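Local coordinates for protein TRAP-type C4-dicarboxylate:H+ symport system substrate-binding component DctP (Shewanella oneidensis, PDB 4MX6) that binds succinate and probably delivers such C4-dicarboxylates in the periplasm to a TRAP-type, proton-coupled membrane transporter, at residues 95-100 with 252-257; 89-94 with 146-151; 189-192 with 196-199. One frame throughout, in Å; residues are numbered along the deposited sequence.

Contact 1. Residues 95-100 with 252-257; sequences VQFVAP and DAFWKS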
# COMPACT_ATOMS: atom_id res chain seq x y z
N VAL A 95 -11.38 -15.83 -4.50
CA VAL A 95 -10.61 -15.54 -3.30
C VAL A 95 -11.59 -14.77 -2.40
O VAL A 95 -12.49 -14.11 -2.91
CB VAL A 95 -9.30 -14.74 -3.63
CG1 VAL A 95 -9.59 -13.37 -4.24
CG2 VAL A 95 -8.40 -14.61 -2.42
N GLN A 96 -11.41 -14.87 -1.08
CA GLN A 96 -12.37 -14.30 -0.13
C GLN A 96 -11.85 -13.03 0.56
O GLN A 96 -12.66 -12.18 0.95
CB GLN A 96 -12.75 -15.36 0.91
CG GLN A 96 -13.70 -16.42 0.35
CD GLN A 96 -13.05 -17.32 -0.69
OE1 GLN A 96 -12.01 -17.94 -0.44
NE2 GLN A 96 -13.67 -17.40 -1.86
N PHE A 97 -10.54 -12.90 0.72
CA PHE A 97 -9.92 -11.69 1.27
C PHE A 97 -8.70 -11.31 0.46
O PHE A 97 -7.90 -12.17 0.12
CB PHE A 97 -9.51 -11.88 2.75
CG PHE A 97 -10.67 -12.12 3.67
CD1 PHE A 97 -11.39 -11.08 4.23
CD2 PHE A 97 -11.09 -13.42 3.94
CE1 PHE A 97 -12.48 -11.33 5.06
CE2 PHE A 97 -12.18 -13.66 4.75
CZ PHE A 97 -12.87 -12.61 5.30
N VAL A 98 -8.59 -10.02 0.17
CA VAL A 98 -7.38 -9.43 -0.37
C VAL A 98 -7.13 -8.11 0.37
O VAL A 98 -8.02 -7.62 1.08
CB VAL A 98 -7.45 -9.22 -1.91
CG1 VAL A 98 -7.53 -10.57 -2.62
CG2 VAL A 98 -8.64 -8.33 -2.30
N ALA A 99 -5.94 -7.55 0.23
CA ALA A 99 -5.60 -6.31 0.91
C ALA A 99 -4.70 -5.45 0.02
O ALA A 99 -3.51 -5.26 0.29
CB ALA A 99 -4.98 -6.57 2.27
N PRO A 100 -5.27 -4.93 -1.08
CA PRO A 100 -4.48 -4.11 -2.01
C PRO A 100 -4.09 -2.79 -1.40
O PRO A 100 -4.81 -2.22 -0.57
CB PRO A 100 -5.45 -3.87 -3.19
CG PRO A 100 -6.60 -4.83 -2.98
CD PRO A 100 -6.68 -5.01 -1.50
N ASP A 252 -19.11 -8.59 -1.10
CA ASP A 252 -20.40 -8.57 -0.47
C ASP A 252 -21.04 -9.95 -0.50
O ASP A 252 -21.64 -10.38 0.48
CB ASP A 252 -21.28 -7.55 -1.19
CG ASP A 252 -22.58 -7.33 -0.51
OD1 ASP A 252 -22.57 -6.82 0.63
OD2 ASP A 252 -23.62 -7.67 -1.13
N ALA A 253 -20.90 -10.64 -1.62
CA ALA A 253 -21.53 -11.95 -1.77
C ALA A 253 -20.98 -12.94 -0.74
O ALA A 253 -21.74 -13.66 -0.09
CB ALA A 253 -21.35 -12.47 -3.18
N PHE A 254 -19.66 -12.99 -0.57
CA PHE A 254 -19.09 -13.89 0.42
C PHE A 254 -19.47 -13.47 1.84
O PHE A 254 -19.89 -14.29 2.65
CB PHE A 254 -17.57 -13.98 0.31
CG PHE A 254 -16.96 -14.74 1.44
CD1 PHE A 254 -17.15 -16.11 1.54
CD2 PHE A 254 -16.24 -14.09 2.43
CE1 PHE A 254 -16.61 -16.82 2.61
CE2 PHE A 254 -15.71 -14.80 3.49
CZ PHE A 254 -15.90 -16.16 3.57
N TRP A 255 -19.36 -12.19 2.12
CA TRP A 255 -19.60 -11.71 3.48
C TRP A 255 -21.05 -12.01 3.90
O TRP A 255 -21.29 -12.47 5.01
CB TRP A 255 -19.28 -10.22 3.54
CG TRP A 255 -18.95 -9.66 4.91
CD1 TRP A 255 -19.53 -8.57 5.48
CD2 TRP A 255 -17.94 -10.11 5.83
NE1 TRP A 255 -18.96 -8.31 6.70
CE2 TRP A 255 -17.98 -9.25 6.94
CE3 TRP A 255 -17.02 -11.16 5.84
CZ2 TRP A 255 -17.15 -9.39 8.04
CZ3 TRP A 255 -16.19 -11.30 6.94
CH2 TRP A 255 -16.27 -10.43 8.02
N LYS A 256 -21.99 -11.78 2.99
CA LYS A 256 -23.40 -12.07 3.26
C LYS A 256 -23.69 -13.58 3.35
O LYS A 256 -24.67 -13.98 3.97
CB LYS A 256 -24.29 -11.44 2.18
CG LYS A 256 -24.44 -9.94 2.36
CD LYS A 256 -25.27 -9.30 1.26
CE LYS A 256 -25.45 -7.81 1.52
NZ LYS A 256 -26.05 -7.09 0.37
N SER A 257 -22.83 -14.41 2.75
CA SER A 257 -23.06 -15.86 2.73
C SER A 257 -22.72 -16.51 4.07
O SER A 257 -23.07 -17.66 4.31
CB SER A 257 -22.24 -16.52 1.62
OG SER A 257 -20.88 -16.70 1.97
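The ring of F254 carries the side chain of Q96 on one face. Q96 CG lies 3.6 Å from the centroid of the F254 ring and only 9° off its normal, so this is a CH-pi contact over the ring centre. CB of Q96 reaches the same ring near CD2 and CE2. F254 extends to Q96 because its CG is anti to the backbone N (chi1 172°). The F97 ring meets F254 obliquely, with the planes at 85° and F97 CE2 3.9 Å from F254 CE2. At the edge of the F97 ring, near its plane, W255 CZ3 comes to 3.9 Å from F97 CZ. The Q96 chain bends at chi2, and its amide bonds outside this contact: OE1 accepts from the backbone N of K40, and NE2 bonds N93 OD1. The aliphatic part of the chain thus packs on the ring while its polar end is satisfied. With an alanine at F254, the Q96 methylenes would probably lose the ring they rest on, and a gap would be likely to open beside F97 CE2. The contact is buried and apolar. It sets helix 252-257 against the segment that follows helix 86-91. F58 of helix 50-65 meets the F97 ring edge-to-face. Segment 95-100 runs between strands 37-42 and 243-251, with backbone bonds from F97 to K40 and S42 and from V98 to V249.

Contact 2. Residues 89-94 with 146-151; sequences ALLLND and KGIVGL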
# COMPACT_ATOMS: atom_id res chain seq x y z
N ALA A 89 -10.82 -11.49 -9.20
CA ALA A 89 -10.93 -12.78 -8.53
C ALA A 89 -11.81 -12.70 -7.27
O ALA A 89 -12.62 -13.59 -7.01
CB ALA A 89 -9.56 -13.31 -8.20
N LEU A 90 -11.63 -11.64 -6.49
CA LEU A 90 -12.44 -11.42 -5.30
C LEU A 90 -13.93 -11.40 -5.64
O LEU A 90 -14.75 -12.07 -5.00
CB LEU A 90 -12.04 -10.10 -4.64
CG LEU A 90 -12.78 -9.81 -3.34
CD1 LEU A 90 -12.29 -10.70 -2.20
CD2 LEU A 90 -12.63 -8.34 -3.00
N LEU A 91 -14.28 -10.63 -6.67
CA LEU A 91 -15.69 -10.48 -7.03
C LEU A 91 -16.29 -11.74 -7.63
O LEU A 91 -17.50 -11.96 -7.54
CB LEU A 91 -15.89 -9.26 -7.95
CG LEU A 91 -15.68 -7.94 -7.20
CD1 LEU A 91 -15.60 -6.77 -8.15
CD2 LEU A 91 -16.79 -7.71 -6.17
N LEU A 92 -15.45 -12.59 -8.22
CA LEU A 92 -15.88 -13.91 -8.66
C LEU A 92 -15.97 -14.94 -7.52
O LEU A 92 -16.44 -16.05 -7.73
CB LEU A 92 -14.90 -14.45 -9.70
CG LEU A 92 -14.84 -13.73 -11.05
CD1 LEU A 92 -13.74 -14.35 -11.90
CD2 LEU A 92 -16.17 -13.77 -11.79
N ASN A 93 -15.54 -14.55 -6.33
CA ASN A 93 -15.42 -15.46 -5.19
C ASN A 93 -14.40 -16.58 -5.43
O ASN A 93 -14.52 -17.66 -4.84
CB ASN A 93 -16.77 -16.01 -4.73
CG ASN A 93 -16.76 -16.45 -3.28
OD1 ASN A 93 -16.09 -15.87 -2.43
ND2 ASN A 93 -17.50 -17.51 -2.98
N ASP A 94 -13.38 -16.29 -6.24
CA ASP A 94 -12.22 -17.18 -6.36
C ASP A 94 -11.21 -16.93 -5.24
O ASP A 94 -10.29 -17.73 -5.05
CB ASP A 94 -11.56 -17.00 -7.71
CG ASP A 94 -12.33 -17.66 -8.83
OD1 ASP A 94 -13.11 -18.60 -8.56
OD2 ASP A 94 -12.11 -17.25 -10.00
N LYS A 146 -20.40 -1.66 -5.64
CA LYS A 146 -19.67 -2.42 -6.65
C LYS A 146 -19.41 -3.84 -6.15
O LYS A 146 -18.75 -4.63 -6.83
CB LYS A 146 -18.33 -1.77 -6.95
CG LYS A 146 -18.39 -0.39 -7.57
CD LYS A 146 -18.70 -0.47 -9.04
CE LYS A 146 -18.39 0.83 -9.72
NZ LYS A 146 -19.14 1.94 -9.09
N GLY A 147 -19.88 -4.15 -4.94
CA GLY A 147 -19.72 -5.48 -4.39
C GLY A 147 -18.50 -5.67 -3.51
O GLY A 147 -18.23 -6.80 -3.11
N ILE A 148 -17.77 -4.60 -3.21
CA ILE A 148 -16.56 -4.69 -2.39
C ILE A 148 -16.81 -4.10 -1.02
O ILE A 148 -17.24 -2.95 -0.91
CB ILE A 148 -15.38 -3.96 -3.06
CG1 ILE A 148 -15.04 -4.62 -4.41
CG2 ILE A 148 -14.16 -3.96 -2.14
CD1 ILE A 148 -14.00 -3.86 -5.20
N VAL A 149 -16.57 -4.90 0.02
CA VAL A 149 -16.79 -4.52 1.40
C VAL A 149 -15.45 -4.18 2.05
O VAL A 149 -14.54 -5.00 2.08
CB VAL A 149 -17.44 -5.68 2.21
CG1 VAL A 149 -17.60 -5.30 3.68
CG2 VAL A 149 -18.78 -6.06 1.61
N GLY A 150 -15.33 -2.95 2.53
CA GLY A 150 -14.12 -2.53 3.23
C GLY A 150 -14.17 -2.88 4.69
O GLY A 150 -15.06 -2.43 5.42
N LEU A 151 -13.20 -3.66 5.14
CA LEU A 151 -13.20 -4.19 6.50
C LEU A 151 -12.24 -3.49 7.44
O LEU A 151 -12.45 -3.52 8.65
CB LEU A 151 -12.92 -5.70 6.46
CG LEU A 151 -14.03 -6.49 5.76
CD1 LEU A 151 -13.64 -7.95 5.66
CD2 LEU A 151 -15.34 -6.33 6.51
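L91 reaches segment 146-151 with one methyl, CD2, and that methyl makes the close packing. L91 CD2 lies 3.5 Å from G147 O. L91 CD2 is also 3.7 Å from K146 O, and 4.0 Å from I148 CG1. L91 CD1 is 4.0 Å from K146 O. One branch of the leucine therefore rests on two consecutive backbone carbonyls and on the first residue of the strand. CG of L91 is anti to its own carbonyl carbon (chi1 -70°), which helps bring CD2 to the two carbonyls. G147 suits this place for two reasons. Its positive phi (94°) would press a side chain against the carbonyl before it, and a CB here would also crowd L91 CD2. I148 is the buried partner and adds the sole close pairing of two side chains. The K146 side is looser. L91 and G147 are partly exposed and K146 is exposed. The K146 side chain leads away from the helix, so K146 offers L91 only its backbone carbonyl. L90 faces the strand too, but stays just beyond close contact with it. The helix ends beside the contact in a Schellman motif, with N93 at positive phi and bonds from D94 N to A89 O and from N93 N to L90 O. Y108, from a loop, touches both L91 and I148. V249 of strand 243-251 touches L90 and I148. Strand 148-158 pairs antiparallel with 243-251, through V149 with T250 and L151 with V248, so the contact lays the end of helix 86-91 against this long two-stranded sheet.

Contact 3. Residues 189-192 with 196-199; sequences QFDA and IPVK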
# COMPACT_ATOMS: atom_id res chain seq x y z
N GLN A 189 2.30 12.23 -10.25
CA GLN A 189 3.38 12.59 -9.35
C GLN A 189 4.70 12.62 -10.12
O GLN A 189 5.49 13.55 -10.00
CB GLN A 189 3.44 11.56 -8.21
CG GLN A 189 4.61 11.71 -7.28
CD GLN A 189 4.62 10.62 -6.24
OE1 GLN A 189 4.02 10.76 -5.18
NE2 GLN A 189 5.26 9.52 -6.56
N PHE A 190 4.98 11.57 -10.89
CA PHE A 190 6.23 11.54 -11.65
C PHE A 190 6.20 12.46 -12.87
O PHE A 190 7.21 13.10 -13.17
CB PHE A 190 6.63 10.10 -11.99
CG PHE A 190 7.14 9.35 -10.78
CD1 PHE A 190 8.39 9.64 -10.26
CD2 PHE A 190 6.34 8.42 -10.13
CE1 PHE A 190 8.84 9.00 -9.14
CE2 PHE A 190 6.81 7.77 -9.00
CZ PHE A 190 8.06 8.06 -8.52
N ASP A 191 5.05 12.60 -13.53
CA ASP A 191 4.91 13.60 -14.61
C ASP A 191 5.30 15.00 -14.10
O ASP A 191 5.86 15.80 -14.85
CB ASP A 191 3.46 13.69 -15.12
CG ASP A 191 3.00 12.48 -15.91
OD1 ASP A 191 3.84 11.75 -16.47
OD2 ASP A 191 1.77 12.30 -15.98
N ALA A 192 4.96 15.30 -12.85
CA ALA A 192 5.14 16.65 -12.30
C ALA A 192 6.61 17.07 -12.24
O ALA A 192 6.91 18.26 -12.18
CB ALA A 192 4.52 16.73 -10.92
N ILE A 196 9.22 9.65 -16.12
CA ILE A 196 8.38 8.84 -17.00
C ILE A 196 7.80 7.68 -16.19
O ILE A 196 8.50 6.71 -15.90
CB ILE A 196 9.20 8.28 -18.18
CG1 ILE A 196 9.94 9.39 -18.94
CG2 ILE A 196 8.30 7.48 -19.11
CD1 ILE A 196 9.05 10.38 -19.63
N PRO A 197 6.52 7.77 -15.80
CA PRO A 197 5.93 6.69 -15.00
C PRO A 197 5.50 5.52 -15.87
O PRO A 197 5.00 5.71 -16.98
CB PRO A 197 4.70 7.36 -14.38
CG PRO A 197 4.31 8.41 -15.38
CD PRO A 197 5.60 8.90 -15.99
N VAL A 198 5.65 4.32 -15.32
CA VAL A 198 5.31 3.07 -15.99
C VAL A 198 4.49 2.22 -15.00
O VAL A 198 5.00 1.84 -13.95
CB VAL A 198 6.60 2.31 -16.42
CG1 VAL A 198 6.25 1.05 -17.19
CG2 VAL A 198 7.54 3.21 -17.25
N LYS A 199 3.22 1.95 -15.29
CA LYS A 199 2.39 1.15 -14.39
C LYS A 199 2.72 -0.33 -14.60
O LYS A 199 2.59 -0.84 -15.71
CB LYS A 199 0.90 1.40 -14.65
CG LYS A 199 0.44 2.83 -14.38
CD LYS A 199 -1.02 3.02 -14.78
CE LYS A 199 -1.44 4.47 -14.63
NZ LYS A 199 -2.86 4.66 -14.99
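P197 is the meeting point, touched by two neighbouring residues of the helix. F190 presents its CB rather than its ring: F190 CB lies 4.1 Å from P197 CB. D191 comes to another part of the same proline ring, with OD1 3.4 Å from P197 CD and 3.5 Å from P197 CG. The side chains of D191 and P197 cross at about a right angle. The D191 contact is a van der Waals approach of an oxygen to two ring carbons, since P197 has no N-H to offer. CG of D191 is anti to the carbonyl carbon (chi1 -70°), which brings the carboxylate round to P197 although its CB does not head straight for the strand. D191 is exposed and forms the outer side of the contact, while F190 is buried and forms the inner side. Beyond this shell, the F190 ring leads away from P197 and stacks on F178 of strand 177-180, and it also touches V180. F178 in turn exchanges backbone hydrogen bonds with I196 and V198, and this pairing probably helps to fix P197 beside the helix. K199 forms a salt bridge with D184 at the start of the helix. The side chain of F190 lies about 8 Å from that of R179, a succinate-binding residue on the first strand. The contact seats the end of the helix on the second strand. Together strand 177-180, helix 184-191 and strand 196-199 make a beta-alpha-beta unit with parallel strands.

In the fold
Contacts 1 and 2 share one region: their centres are about 5 Å apart and their segments alternate along the chain. They touch directly, with D252 N probably bonding G147 O and F97 packing on L151. Both bring helical residues to the neighbourhood of strands 148-158 and 243-251. Contact 3 lies apart, about 32 Å from contact 1 between centres and on the other side of the chain's centre. It joins elements close in sequence, whereas the other two join distant ones. Contact 1 is buried, and its chemistry is aromatic and aliphatic. Contact 2 is partly buried and is aliphatic against backbone. Contact 3, also partly buried, pairs apolar packing with an exposed carboxylate.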